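Tyrosine recombinase XerH (Helicobacter pylori, PDB 5JK0) cuts and rejoins DNA at specific sites as a tyrosine recombinase, taking part in chromosome segregation and perhaps in decatenation. Local coordinates at residues Thr75-Phe83 against Asn128-Phe137. Numbering follows the deposited sequence.
Sequences TYALPLLKF and NYRIALLGLF. With nucleotides of chain G; nucleotides of chain H.
Pro79 turns its CB-CG edge onto one face of the Tyr129 ring: CB stands 3.9 Å from the ring centroid and only 7° off the normal, a CH-pi contact, while CG lies toward CE1 over the same face. Phe137 is met instead at its edge, where Phe83 CE2 comes in-plane to 3.9 Å from Phe137 CZ, the two side chains approaching from opposite directions. The Tyr76 ring passes obliquely by Ala132, with CD1 3.9 Å from Ala132 CA. That small side chain is a knob in the hole formed by Thr75, Tyr76, Pro79 and Leu80, which fits the 8.9 Å axis separation at a crossing angle of -80°. Beyond it, Leu80 CD2 reaches CD2 of both Leu133 and Leu136, and Phe23 of helix 12-30 packs on Leu80 and Leu136. At the far side a water accepts from Lys82 NZ and has a weak link to Tyr129 OH.

The other end meets DNA. With OG1 anti to the carbonyl carbon (chi1 -50°), Thr75 donates to O4 of DT20 of chain G at 2.8 Å. In this complex the Asn128 amide makes a bidentate contact with one adenine: OD1 accepts a nearly straight bond from N6 of DA11 of chain H at 3.3 Å, and ND2 gives a weak bond to its N7. Setting helices into the major groove is characteristic of the helical core-binding domain of tyrosine recombinases, here with helices 74-93 and 123-143 crossed at the DNA.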
loop_
_atom_site.group_PDB
_atom_site.type_symbol
_atom_site.label_atom_id
_atom_site.label_comp_id
_atom_site.label_asym_id
_atom_site.label_seq_id
_atom_site.Cartn_x
_atom_site.Cartn_y
_atom_site.Cartn_z
ATOM N N THR D 75 -26.754 -0.532 6.641
ATOM C CA THR D 75 -25.352 -0.927 6.681
ATOM C C THR D 75 -25.003 -1.619 7.999
ATOM O O THR D 75 -24.094 -2.450 8.055
ATOM C CB THR D 75 -24.430 0.294 6.479
ATOM O OG1 THR D 75 -24.854 1.027 5.323
ATOM C CG2 THR D 75 -22.981 -0.139 6.291
ATOM N N TYR D 76 -25.741 -1.288 9.054
ATOM C CA TYR D 76 -25.433 -1.796 10.387
ATOM C C TYR D 76 -26.381 -2.900 10.853
ATOM O O TYR D 76 -25.983 -3.784 11.612
ATOM C CB TYR D 76 -25.453 -0.649 11.400
ATOM C CG TYR D 76 -24.342 0.357 11.206
ATOM C CD1 TYR D 76 -23.104 0.177 11.808
ATOM C CD2 TYR D 76 -24.531 1.488 10.419
ATOM C CE1 TYR D 76 -22.084 1.093 11.634
ATOM C CE2 TYR D 76 -23.516 2.410 10.240
ATOM C CZ TYR D 76 -22.295 2.207 10.850
ATOM O OH TYR D 76 -21.279 3.120 10.675
ATOM N N ALA D 77 -27.629 -2.845 10.397
ATOM C CA ALA D 77 -28.679 -3.726 10.906
ATOM C C ALA D 77 -28.405 -5.210 10.655
ATOM O O ALA D 77 -28.216 -5.980 11.597
ATOM C CB ALA D 77 -30.021 -3.338 10.300
ATOM N N LEU D 78 -28.391 -5.602 9.386
ATOM C CA LEU D 78 -28.251 -7.011 9.016
ATOM C C LEU D 78 -26.966 -7.687 9.527
ATOM O O LEU D 78 -27.041 -8.790 10.067
ATOM C CB LEU D 78 -28.348 -7.168 7.492
ATOM C CG LEU D 78 -28.232 -8.592 6.938
ATOM C CD1 LEU D 78 -29.366 -8.887 5.970
ATOM C CD2 LEU D 78 -26.887 -8.796 6.258
ATOM N N PRO D 79 -25.788 -7.045 9.362
ATOM C CA PRO D 79 -24.579 -7.745 9.821
ATOM C C PRO D 79 -24.562 -8.049 11.322
ATOM O O PRO D 79 -24.019 -9.078 11.726
ATOM C CB PRO D 79 -23.454 -6.767 9.465
ATOM C CG PRO D 79 -23.998 -5.959 8.349
ATOM C CD PRO D 79 -25.450 -5.787 8.670
ATOM N N LEU D 80 -25.152 -7.175 12.131
ATOM C CA LEU D 80 -25.152 -7.371 13.579
ATOM C C LEU D 80 -26.178 -8.419 14.011
ATOM O O LEU D 80 -25.965 -9.136 14.987
ATOM C CB LEU D 80 -25.408 -6.046 14.299
ATOM C CG LEU D 80 -24.312 -4.990 14.120
ATOM C CD1 LEU D 80 -24.544 -3.803 15.044
ATOM C CD2 LEU D 80 -22.932 -5.592 14.350
ATOM N N LEU D 81 -27.287 -8.509 13.285
ATOM C CA LEU D 81 -28.282 -9.541 13.554
ATOM C C LEU D 81 -27.732 -10.910 13.168
ATOM O O LEU D 81 -28.078 -11.925 13.773
ATOM C CB LEU D 81 -29.583 -9.254 12.804
ATOM C CG LEU D 81 -30.316 -7.970 13.195
ATOM C CD1 LEU D 81 -31.636 -7.857 12.453
ATOM C CD2 LEU D 81 -30.536 -7.912 14.698
ATOM N N LYS D 82 -26.872 -10.930 12.153
ATOM C CA LYS D 82 -26.186 -12.152 11.751
ATOM C C LYS D 82 -25.247 -12.626 12.853
ATOM O O LYS D 82 -25.133 -13.825 13.112
ATOM C CB LYS D 82 -25.399 -11.937 10.455
ATOM C CG LYS D 82 -26.253 -11.729 9.215
ATOM C CD LYS D 82 -27.032 -12.980 8.855
ATOM C CE LYS D 82 -27.772 -12.800 7.540
ATOM N NZ LYS D 82 -26.838 -12.457 6.429
ATOM N N PHE D 83 -24.576 -11.677 13.499
ATOM C CA PHE D 83 -23.628 -12.003 14.559
ATOM C C PHE D 83 -24.334 -12.541 15.797
ATOM O O PHE D 83 -23.820 -13.435 16.472
ATOM C CB PHE D 83 -22.784 -10.784 14.936
ATOM C CG PHE D 83 -21.871 -11.029 16.103
ATOM C CD1 PHE D 83 -20.787 -11.881 15.979
ATOM C CD2 PHE D 83 -22.105 -10.421 17.325
ATOM C CE1 PHE D 83 -19.949 -12.120 17.052
ATOM C CE2 PHE D 83 -21.268 -10.652 18.401
ATOM C CZ PHE D 83 -20.189 -11.504 18.264
ATOM N N ASN D 128 -17.937 -3.723 4.964
ATOM C CA ASN D 128 -19.120 -3.206 5.648
ATOM C C ASN D 128 -19.413 -3.968 6.937
ATOM O O ASN D 128 -19.777 -3.372 7.951
ATOM C CB ASN D 128 -20.339 -3.263 4.728
ATOM C CG ASN D 128 -20.225 -2.317 3.550
ATOM O OD1 ASN D 128 -19.487 -1.332 3.597
ATOM N ND2 ASN D 128 -20.963 -2.609 2.487
ATOM N N TYR D 129 -19.259 -5.288 6.885
ATOM C CA TYR D 129 -19.434 -6.134 8.061
ATOM C C TYR D 129 -18.436 -5.761 9.150
ATOM O O TYR D 129 -18.788 -5.669 10.325
ATOM C CB TYR D 129 -19.274 -7.610 7.692
ATOM C CG TYR D 129 -20.527 -8.267 7.161
ATOM C CD1 TYR D 129 -21.235 -7.711 6.105
ATOM C CD2 TYR D 129 -20.992 -9.455 7.707
ATOM C CE1 TYR D 129 -22.380 -8.313 5.615
ATOM C CE2 TYR D 129 -22.133 -10.066 7.223
ATOM C CZ TYR D 129 -22.822 -9.491 6.176
ATOM O OH TYR D 129 -23.958 -10.098 5.693
ATOM N N ARG D 130 -17.188 -5.551 8.743
ATOM C CA ARG D 130 -16.121 -5.179 9.663
ATOM C C ARG D 130 -16.413 -3.843 10.341
ATOM O O ARG D 130 -16.299 -3.719 11.560
ATOM C CB ARG D 130 -14.783 -5.114 8.924
ATOM C CG ARG D 130 -13.624 -4.625 9.772
ATOM C CD ARG D 130 -12.340 -4.564 8.958
ATOM N NE ARG D 130 -11.240 -3.978 9.716
ATOM C CZ ARG D 130 -10.993 -2.674 9.783
ATOM N NH1 ARG D 130 -11.771 -1.817 9.135
ATOM N NH2 ARG D 130 -9.970 -2.225 10.497
ATOM N N ILE D 131 -16.791 -2.850 9.542
ATOM C CA ILE D 131 -17.137 -1.526 10.054
ATOM C C ILE D 131 -18.310 -1.603 11.034
ATOM O O ILE D 131 -18.329 -0.911 12.054
ATOM C CB ILE D 131 -17.487 -0.557 8.904
ATOM C CG1 ILE D 131 -16.251 -0.284 8.045
ATOM C CG2 ILE D 131 -18.046 0.752 9.441
ATOM C CD1 ILE D 131 -16.532 0.570 6.829
ATOM N N ALA D 132 -19.278 -2.461 10.724
ATOM C CA ALA D 132 -20.443 -2.647 11.582
ATOM C C ALA D 132 -20.045 -3.225 12.937
ATOM O O ALA D 132 -20.475 -2.735 13.982
ATOM C CB ALA D 132 -21.464 -3.544 10.902
ATOM N N LEU D 133 -19.219 -4.268 12.907
ATOM C CA LEU D 133 -18.747 -4.916 14.128
ATOM C C LEU D 133 -17.915 -3.965 14.982
ATOM O O LEU D 133 -18.047 -3.942 16.207
ATOM C CB LEU D 133 -17.928 -6.166 13.791
ATOM C CG LEU D 133 -18.690 -7.370 13.230
ATOM C CD1 LEU D 133 -17.719 -8.441 12.756
ATOM C CD2 LEU D 133 -19.646 -7.938 14.269
ATOM N N LEU D 134 -17.056 -3.187 14.330
ATOM C CA LEU D 134 -16.215 -2.222 15.029
ATOM C C LEU D 134 -17.056 -1.161 15.727
ATOM O O LEU D 134 -16.745 -0.748 16.842
ATOM C CB LEU D 134 -15.235 -1.556 14.058
ATOM C CG LEU D 134 -14.094 -2.423 13.522
ATOM C CD1 LEU D 134 -13.233 -1.632 12.550
ATOM C CD2 LEU D 134 -13.252 -2.974 14.664
ATOM N N GLY D 135 -18.123 -0.726 15.064
ATOM C CA GLY D 135 -19.000 0.292 15.613
ATOM C C GLY D 135 -19.752 -0.169 16.847
ATOM O O GLY D 135 -19.927 0.593 17.797
ATOM N N LEU D 136 -20.194 -1.424 16.835
ATOM C CA LEU D 136 -20.968 -1.972 17.944
ATOM C C LEU D 136 -20.158 -2.026 19.235
ATOM O O LEU D 136 -20.608 -1.555 20.278
ATOM C CB LEU D 136 -21.480 -3.373 17.601
ATOM C CG LEU D 136 -22.217 -4.104 18.726
ATOM C CD1 LEU D 136 -23.465 -3.337 19.148
ATOM C CD2 LEU D 136 -22.573 -5.527 18.315
ATOM N N PHE D 137 -18.961 -2.597 19.161
ATOM C CA PHE D 137 -18.145 -2.805 20.353
ATOM C C PHE D 137 -17.398 -1.541 20.773
ATOM O O PHE D 137 -16.963 -1.424 21.919
ATOM C CB PHE D 137 -17.168 -3.961 20.129
ATOM C CG PHE D 137 -17.841 -5.299 20.026
ATOM C CD1 PHE D 137 -18.194 -6.000 21.168
ATOM C CD2 PHE D 137 -18.138 -5.849 18.790
ATOM C CE1 PHE D 137 -18.825 -7.228 21.080
ATOM C CE2 PHE D 137 -18.768 -7.077 18.695
ATOM C CZ PHE D 137 -19.112 -7.766 19.842
ATOM P P DT G 19 -20.533 6.610 11.033
ATOM O OP1 DT G 19 -19.854 7.243 12.184
ATOM O OP2 DT G 19 -21.467 5.482 11.253
ATOM O "O5'" DT G 19 -21.325 7.731 10.210
ATOM C "C5'" DT G 19 -20.648 8.920 9.803
ATOM C "C4'" DT G 19 -20.990 9.286 8.366
ATOM O "O4'" DT G 19 -20.279 8.410 7.453
ATOM C "C3'" DT G 19 -22.474 9.182 7.995
ATOM O "O3'" DT G 19 -22.893 10.369 7.337
ATOM C "C2'" DT G 19 -22.527 7.972 7.061
ATOM C "C1'" DT G 19 -21.150 8.020 6.423
ATOM N N1 DT G 19 -20.692 6.708 5.885
ATOM C C2 DT G 19 -20.356 6.605 4.555
ATOM O O2 DT G 19 -20.413 7.542 3.777
ATOM N N3 DT G 19 -19.947 5.358 4.163
ATOM C C4 DT G 19 -19.843 4.227 4.951
ATOM O O4 DT G 19 -19.464 3.150 4.504
ATOM C C5 DT G 19 -20.210 4.404 6.336
ATOM C C7 DT G 19 -20.137 3.247 7.288
ATOM C C6 DT G 19 -20.612 5.622 6.732
ATOM P P DT G 20 -24.458 10.663 7.116
ATOM O OP1 DT G 20 -24.646 12.128 7.215
ATOM O OP2 DT G 20 -25.221 9.760 8.003
ATOM O "O5'" DT G 20 -24.724 10.209 5.606
ATOM C "C5'" DT G 20 -24.071 10.884 4.538
ATOM C "C4'" DT G 20 -24.267 10.146 3.225
ATOM O "O4'" DT G 20 -23.593 8.869 3.277
ATOM C "C3'" DT G 20 -25.726 9.843 2.856
ATOM O "O3'" DT G 20 -26.078 10.538 1.661
ATOM C "C2'" DT G 20 -25.766 8.316 2.663
ATOM C "C1'" DT G 20 -24.298 7.963 2.476
ATOM N N1 DT G 20 -23.955 6.577 2.908
ATOM C C2 DT G 20 -23.475 5.684 1.979
ATOM O O2 DT G 20 -23.310 5.965 0.805
ATOM N N3 DT G 20 -23.188 4.439 2.476
ATOM C C4 DT G 20 -23.335 4.008 3.782
ATOM O O4 DT G 20 -23.050 2.867 4.132
ATOM C C5 DT G 20 -23.844 4.994 4.706
ATOM C C7 DT G 20 -24.046 4.642 6.150
ATOM C C6 DT G 20 -24.127 6.217 4.230
ATOM P P DA H 11 -18.807 -4.258 -6.074
ATOM O OP1 DA H 11 -18.704 -3.542 -7.364
ATOM O OP2 DA H 11 -18.146 -5.570 -5.903
ATOM O "O5'" DA H 11 -18.287 -3.305 -4.896
ATOM C "C5'" DA H 11 -17.874 -1.972 -5.180
ATOM C "C4'" DA H 11 -19.068 -1.041 -5.300
ATOM O "O4'" DA H 11 -19.882 -1.133 -4.101
ATOM C "C3'" DA H 11 -18.710 0.437 -5.468
ATOM O "O3'" DA H 11 -19.458 1.008 -6.531
ATOM C "C2'" DA H 11 -19.075 1.062 -4.121
ATOM C "C1'" DA H 11 -20.203 0.160 -3.645
ATOM N N9 DA H 11 -20.331 0.119 -2.190
ATOM C C8 DA H 11 -19.924 -0.884 -1.356
ATOM N N7 DA H 11 -20.162 -0.648 -0.088
ATOM C C5 DA H 11 -20.763 0.600 -0.088
ATOM C C6 DA H 11 -21.257 1.417 0.949
ATOM N N6 DA H 11 -21.217 1.074 2.240
ATOM N N1 DA H 11 -21.797 2.606 0.604
ATOM C C2 DA H 11 -21.836 2.945 -0.690
ATOM N N3 DA H 11 -21.403 2.263 -1.750
ATOM C C4 DA H 11 -20.873 1.088 -1.376
HETATM O O HOH W 1 -24.018 -13.463 5.754
#